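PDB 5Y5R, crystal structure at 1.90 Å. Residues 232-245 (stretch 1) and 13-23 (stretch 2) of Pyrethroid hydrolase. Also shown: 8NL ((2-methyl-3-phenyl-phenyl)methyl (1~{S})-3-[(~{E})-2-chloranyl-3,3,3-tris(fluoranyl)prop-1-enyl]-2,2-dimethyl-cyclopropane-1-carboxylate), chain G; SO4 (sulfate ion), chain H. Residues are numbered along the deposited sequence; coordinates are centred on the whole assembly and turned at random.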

# COMPACT_ATOMS: atom_id res chain seq x y z
N PRO A 232 2.66 -2.60 10.30
CA PRO A 232 3.89 -2.19 10.99
C PRO A 232 3.92 -0.69 11.32
O PRO A 232 4.62 -0.28 12.25
CB PRO A 232 5.00 -2.58 10.00
CG PRO A 232 4.36 -3.46 8.98
CD PRO A 232 2.92 -3.04 8.92
N TYR A 233 3.20 0.14 10.56
CA TYR A 233 3.17 1.58 10.87
C TYR A 233 2.51 1.88 12.22
O TYR A 233 2.66 3.00 12.74
CB TYR A 233 2.45 2.38 9.76
CG TYR A 233 1.11 1.82 9.34
CD1 TYR A 233 1.02 0.85 8.34
CD2 TYR A 233 -0.07 2.26 9.93
CE1 TYR A 233 -0.18 0.33 7.97
CE2 TYR A 233 -1.27 1.75 9.56
CZ TYR A 233 -1.33 0.81 8.58
OH TYR A 233 -2.53 0.30 8.22
N TYR A 234 1.77 0.93 12.79
CA TYR A 234 1.29 1.05 14.16
C TYR A 234 2.26 0.48 15.18
O TYR A 234 2.41 1.03 16.27
CB TYR A 234 -0.06 0.37 14.33
CG TYR A 234 -1.25 1.05 13.69
CD1 TYR A 234 -1.27 2.42 13.42
CD2 TYR A 234 -2.37 0.29 13.34
CE1 TYR A 234 -2.41 3.03 12.81
CE2 TYR A 234 -3.49 0.85 12.76
CZ TYR A 234 -3.53 2.19 12.49
OH TYR A 234 -4.67 2.65 11.89
N SER A 235 2.89 -0.67 14.92
CA SER A 235 3.63 -1.32 15.99
C SER A 235 5.11 -0.98 16.03
O SER A 235 5.68 -1.04 17.12
CB SER A 235 3.47 -2.85 15.94
OG SER A 235 3.83 -3.31 14.67
N MSE A 236 5.75 -0.64 14.91
CA MSE A 236 7.16 -0.21 14.98
C MSE A 236 7.49 0.91 14.00
O MSE A 236 8.31 0.75 13.09
CB MSE A 236 8.07 -1.42 14.72
CG MSE A 236 7.52 -2.30 13.62
SE MSE A 236 8.49 -4.02 13.48
CE MSE A 236 7.74 -5.03 14.91
N PRO A 237 6.86 2.07 14.21
CA PRO A 237 7.11 3.20 13.31
C PRO A 237 8.58 3.57 13.19
O PRO A 237 9.01 3.98 12.11
CB PRO A 237 6.31 4.35 13.96
CG PRO A 237 6.19 3.95 15.39
CD PRO A 237 6.04 2.44 15.37
N GLU A 238 9.33 3.47 14.29
CA GLU A 238 10.75 3.84 14.30
C GLU A 238 11.57 2.94 13.38
O GLU A 238 12.30 3.42 12.50
CB GLU A 238 11.28 3.75 15.73
CG GLU A 238 10.82 4.83 16.71
CD GLU A 238 11.60 6.12 16.58
OE1 GLU A 238 12.40 6.25 15.62
OE2 GLU A 238 11.42 7.02 17.45
N ARG A 239 11.43 1.62 13.55
CA ARG A 239 12.15 0.67 12.70
C ARG A 239 11.69 0.79 11.26
O ARG A 239 12.50 0.68 10.32
CB ARG A 239 11.94 -0.76 13.19
CG ARG A 239 12.73 -1.10 14.46
CD ARG A 239 12.33 -2.41 15.14
NE ARG A 239 11.19 -2.22 16.04
CZ ARG A 239 10.64 -3.17 16.82
NH1 ARG A 239 11.16 -4.39 16.87
NH2 ARG A 239 9.58 -2.88 17.57
N LEU A 240 10.39 1.03 11.07
CA LEU A 240 9.83 1.13 9.73
C LEU A 240 10.32 2.38 9.04
O LEU A 240 10.78 2.31 7.90
CB LEU A 240 8.30 1.12 9.81
CG LEU A 240 7.61 1.30 8.46
CD1 LEU A 240 8.12 0.24 7.47
CD2 LEU A 240 6.08 1.25 8.60
N ALA A 241 10.23 3.53 9.72
CA ALA A 241 10.69 4.78 9.13
C ALA A 241 12.20 4.75 8.87
O ALA A 241 12.67 5.35 7.89
CB ALA A 241 10.31 5.97 10.03
N GLU A 242 12.96 4.09 9.74
CA GLU A 242 14.41 3.94 9.53
C GLU A 242 14.70 3.24 8.20
O GLU A 242 15.55 3.68 7.41
CB GLU A 242 15.03 3.15 10.68
CG GLU A 242 16.53 2.89 10.50
CD GLU A 242 17.15 2.15 11.68
OE1 GLU A 242 16.39 1.62 12.52
OE2 GLU A 242 18.40 2.06 11.75
N ALA A 243 14.03 2.11 7.95
CA ALA A 243 14.27 1.38 6.71
C ALA A 243 13.81 2.20 5.52
O ALA A 243 14.46 2.18 4.47
CB ALA A 243 13.56 0.03 6.75
N ILE A 244 12.70 2.93 5.64
CA ILE A 244 12.26 3.77 4.52
C ILE A 244 13.28 4.85 4.20
O ILE A 244 13.59 5.12 3.03
CB ILE A 244 10.87 4.38 4.78
CG1 ILE A 244 9.80 3.30 4.91
CG2 ILE A 244 10.50 5.35 3.69
CD1 ILE A 244 8.52 3.76 5.68
N ALA A 245 13.80 5.51 5.24
CA ALA A 245 14.74 6.62 5.02
C ALA A 245 16.08 6.13 4.45
O ALA A 245 16.67 6.77 3.56
CB ALA A 245 14.90 7.41 6.32
C 8NL G . -8.97 -3.20 5.62
C8 8NL G . -10.55 -1.44 8.92
C9 8NL G . -11.86 -1.39 9.37
C10 8NL G . -12.62 -2.55 9.44
C11 8NL G . -12.01 -3.74 9.03
C12 8NL G . -10.69 -3.77 8.59
C13 8NL G . -6.00 -2.90 5.00
O 8NL G . -6.16 -4.20 4.37
CL 8NL G . -8.49 -9.54 0.23
C21 8NL G . -7.93 -7.97 0.81
C22 8NL G . -8.97 -6.99 1.30
F2 8NL G . -8.90 -6.95 2.62
F1 8NL G . -8.84 -5.78 0.80
F 8NL G . -10.15 -7.46 0.94
C20 8NL G . -6.62 -7.70 0.84
C16 8NL G . -6.10 -6.35 1.30
C17 8NL G . -4.61 -6.53 1.53
C18 8NL G . -4.30 -5.82 0.21
C19 8NL G . -4.16 -8.00 1.57
C15 8NL G . -5.54 -6.07 2.68
C14 8NL G . -5.68 -4.57 3.01
O1 8NL G . -5.46 -3.73 2.14
C2 8NL G . -6.65 -2.68 6.38
C3 8NL G . -5.78 -2.28 7.39
C4 8NL G . -6.23 -2.03 8.69
C5 8NL G . -7.58 -2.14 8.99
C6 8NL G . -8.49 -2.54 8.02
C1 8NL G . -8.02 -2.80 6.70
C7 8NL G . -9.93 -2.61 8.50
S SO4 H . 9.82 0.98 17.25
O1 SO4 H . 8.86 2.05 16.97
O2 SO4 H . 10.46 0.59 15.98
O3 SO4 H . 9.10 -0.11 17.90
O4 SO4 H . 10.86 1.45 18.17
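Stretch 2 (13-23) LNRGACYDAVV

After Leu 13, at phi/psi 64/9, stretch 2 is extended at Asn 14 and Arg 15, tightens into a 3-10 turn from Gly 16, and stays broadly helical as far as Val 23, where the stretch ends. It runs in the same sense along the contact as stretch 1: Tyr 19 lies nearest Tyr 233 (CA to CA 6.1 Å) and Val 22 nearest Pro 237 (CA to CA 5.2 Å). Stretch 1 itself is two helical segments broken at Met 236, a selenomethionine at phi/psi -143/64 in the N-cap position of the second helix.

No direct hydrogen bond joins the stretches; packing and one water do. Tyr 233 fills the centre. Its chi1 of 49° (p), with chi2 near -88°, lays the ring along Cys 18, so that CE2 comes 3.6 Å from Cys 18 CB and CD2 only 3.0 Å from Cys 18 O. Cys 18, also p at 72°, places SG 4.2 Å from the centroid of that ring, in an oblique sulfur-aromatic contact. The CA-to-CB bond of Tyr 19 points away, yet with chi1 m (-73°) the end of the side chain comes nearer, Tyr 19 CD1 lying 4.2 Å from Tyr 233 CB; the two rings meet obliquely, their planes at 41°.

Val 22 is the second anchor. In its t rotamer, CG2 reaches Tyr 233 CB and Pro 237 CB, each at 3.9 Å, while CG1 lies 4.0 Å from Ala 241 CB and 4.4 Å from Ile 244 CD1. A short branched side chain suits this place, since CG2 meets Tyr 233 before the break and Pro 237 after it, while CG1 meets Ala 241 and Ile 244 further along the second helix. Small Ala 21 allows close approach, its CB 3.8 Å from Pro 237 CB.

Beside this apolar patch, a polar link is made by water 1. Its O lies 2.6 Å from Cys 18 O and 3.0 Å from Tyr 233 O, donating to both, and 2.8 Å from Ala 21 N, from which it accepts.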

# COMPACT_ATOMS: atom_id res chain seq x y z
N LEU A 13 -9.85 0.45 2.56
CA LEU A 13 -10.64 0.92 3.70
C LEU A 13 -9.89 1.88 4.64
O LEU A 13 -10.43 2.21 5.71
CB LEU A 13 -11.13 -0.27 4.53
CG LEU A 13 -12.25 -1.07 3.88
CD1 LEU A 13 -12.55 -2.32 4.69
CD2 LEU A 13 -13.46 -0.21 3.82
N ASN A 14 -8.70 2.34 4.27
CA ASN A 14 -7.90 3.21 5.13
C ASN A 14 -7.83 4.64 4.58
O ASN A 14 -8.29 4.93 3.47
CB ASN A 14 -6.48 2.62 5.32
CG ASN A 14 -6.42 1.56 6.40
OD1 ASN A 14 -7.05 0.48 6.30
ND2 ASN A 14 -5.69 1.87 7.46
N ARG A 15 -7.22 5.54 5.36
CA ARG A 15 -6.94 6.91 4.96
C ARG A 15 -5.48 7.26 5.29
O ARG A 15 -4.83 6.57 6.07
CB ARG A 15 -7.90 7.89 5.67
CG ARG A 15 -9.40 7.52 5.55
CD ARG A 15 -10.30 8.55 6.25
NE ARG A 15 -10.14 9.90 5.71
CZ ARG A 15 -10.51 11.03 6.33
NH1 ARG A 15 -11.04 11.02 7.55
NH2 ARG A 15 -10.33 12.19 5.72
N GLY A 16 -4.99 8.38 4.74
CA GLY A 16 -3.58 8.74 4.94
C GLY A 16 -3.17 8.87 6.40
O GLY A 16 -2.02 8.56 6.75
N ALA A 17 -4.10 9.25 7.26
CA ALA A 17 -3.81 9.43 8.68
C ALA A 17 -3.30 8.17 9.37
O ALA A 17 -2.76 8.28 10.49
CB ALA A 17 -5.07 9.95 9.40
N CYS A 18 -3.48 6.99 8.78
CA CYS A 18 -2.96 5.79 9.43
C CYS A 18 -1.45 5.82 9.58
O CYS A 18 -0.93 5.10 10.43
CB CYS A 18 -3.35 4.50 8.67
SG CYS A 18 -2.52 4.19 7.08
N TYR A 19 -0.77 6.65 8.81
CA TYR A 19 0.69 6.82 8.85
C TYR A 19 1.15 7.87 9.86
O TYR A 19 2.35 8.21 9.87
CB TYR A 19 1.17 7.20 7.44
CG TYR A 19 1.14 6.04 6.45
CD1 TYR A 19 2.12 5.02 6.50
CD2 TYR A 19 0.17 5.95 5.48
CE1 TYR A 19 2.10 3.93 5.59
CE2 TYR A 19 0.16 4.90 4.58
CZ TYR A 19 1.10 3.89 4.63
OH TYR A 19 1.03 2.85 3.72
N ASP A 20 0.26 8.36 10.73
CA ASP A 20 0.57 9.47 11.62
C ASP A 20 1.78 9.19 12.51
O ASP A 20 2.49 10.13 12.90
CB ASP A 20 -0.64 9.80 12.50
CG ASP A 20 -1.62 10.68 11.80
OD1 ASP A 20 -1.34 11.13 10.65
OD2 ASP A 20 -2.69 10.94 12.40
N ALA A 21 2.08 7.93 12.82
CA ALA A 21 3.25 7.71 13.67
C ALA A 21 4.56 7.76 12.89
O ALA A 21 5.61 8.02 13.47
CB ALA A 21 3.12 6.36 14.37
N VAL A 22 4.49 7.61 11.57
CA VAL A 22 5.67 7.54 10.74
C VAL A 22 6.06 8.89 10.15
O VAL A 22 7.25 9.17 9.97
CB VAL A 22 5.39 6.48 9.64
CG1 VAL A 22 6.58 6.29 8.76
CG2 VAL A 22 5.08 5.16 10.31
N VAL A 23 5.09 9.76 9.87
CA VAL A 23 5.37 10.98 9.13
C VAL A 23 6.43 11.87 9.80
O VAL A 23 7.45 12.18 9.16
CB VAL A 23 4.07 11.75 8.88
CG1 VAL A 23 4.38 13.16 8.44
CG2 VAL A 23 3.23 11.00 7.84
O HOH W 1 0.97 5.41 12.18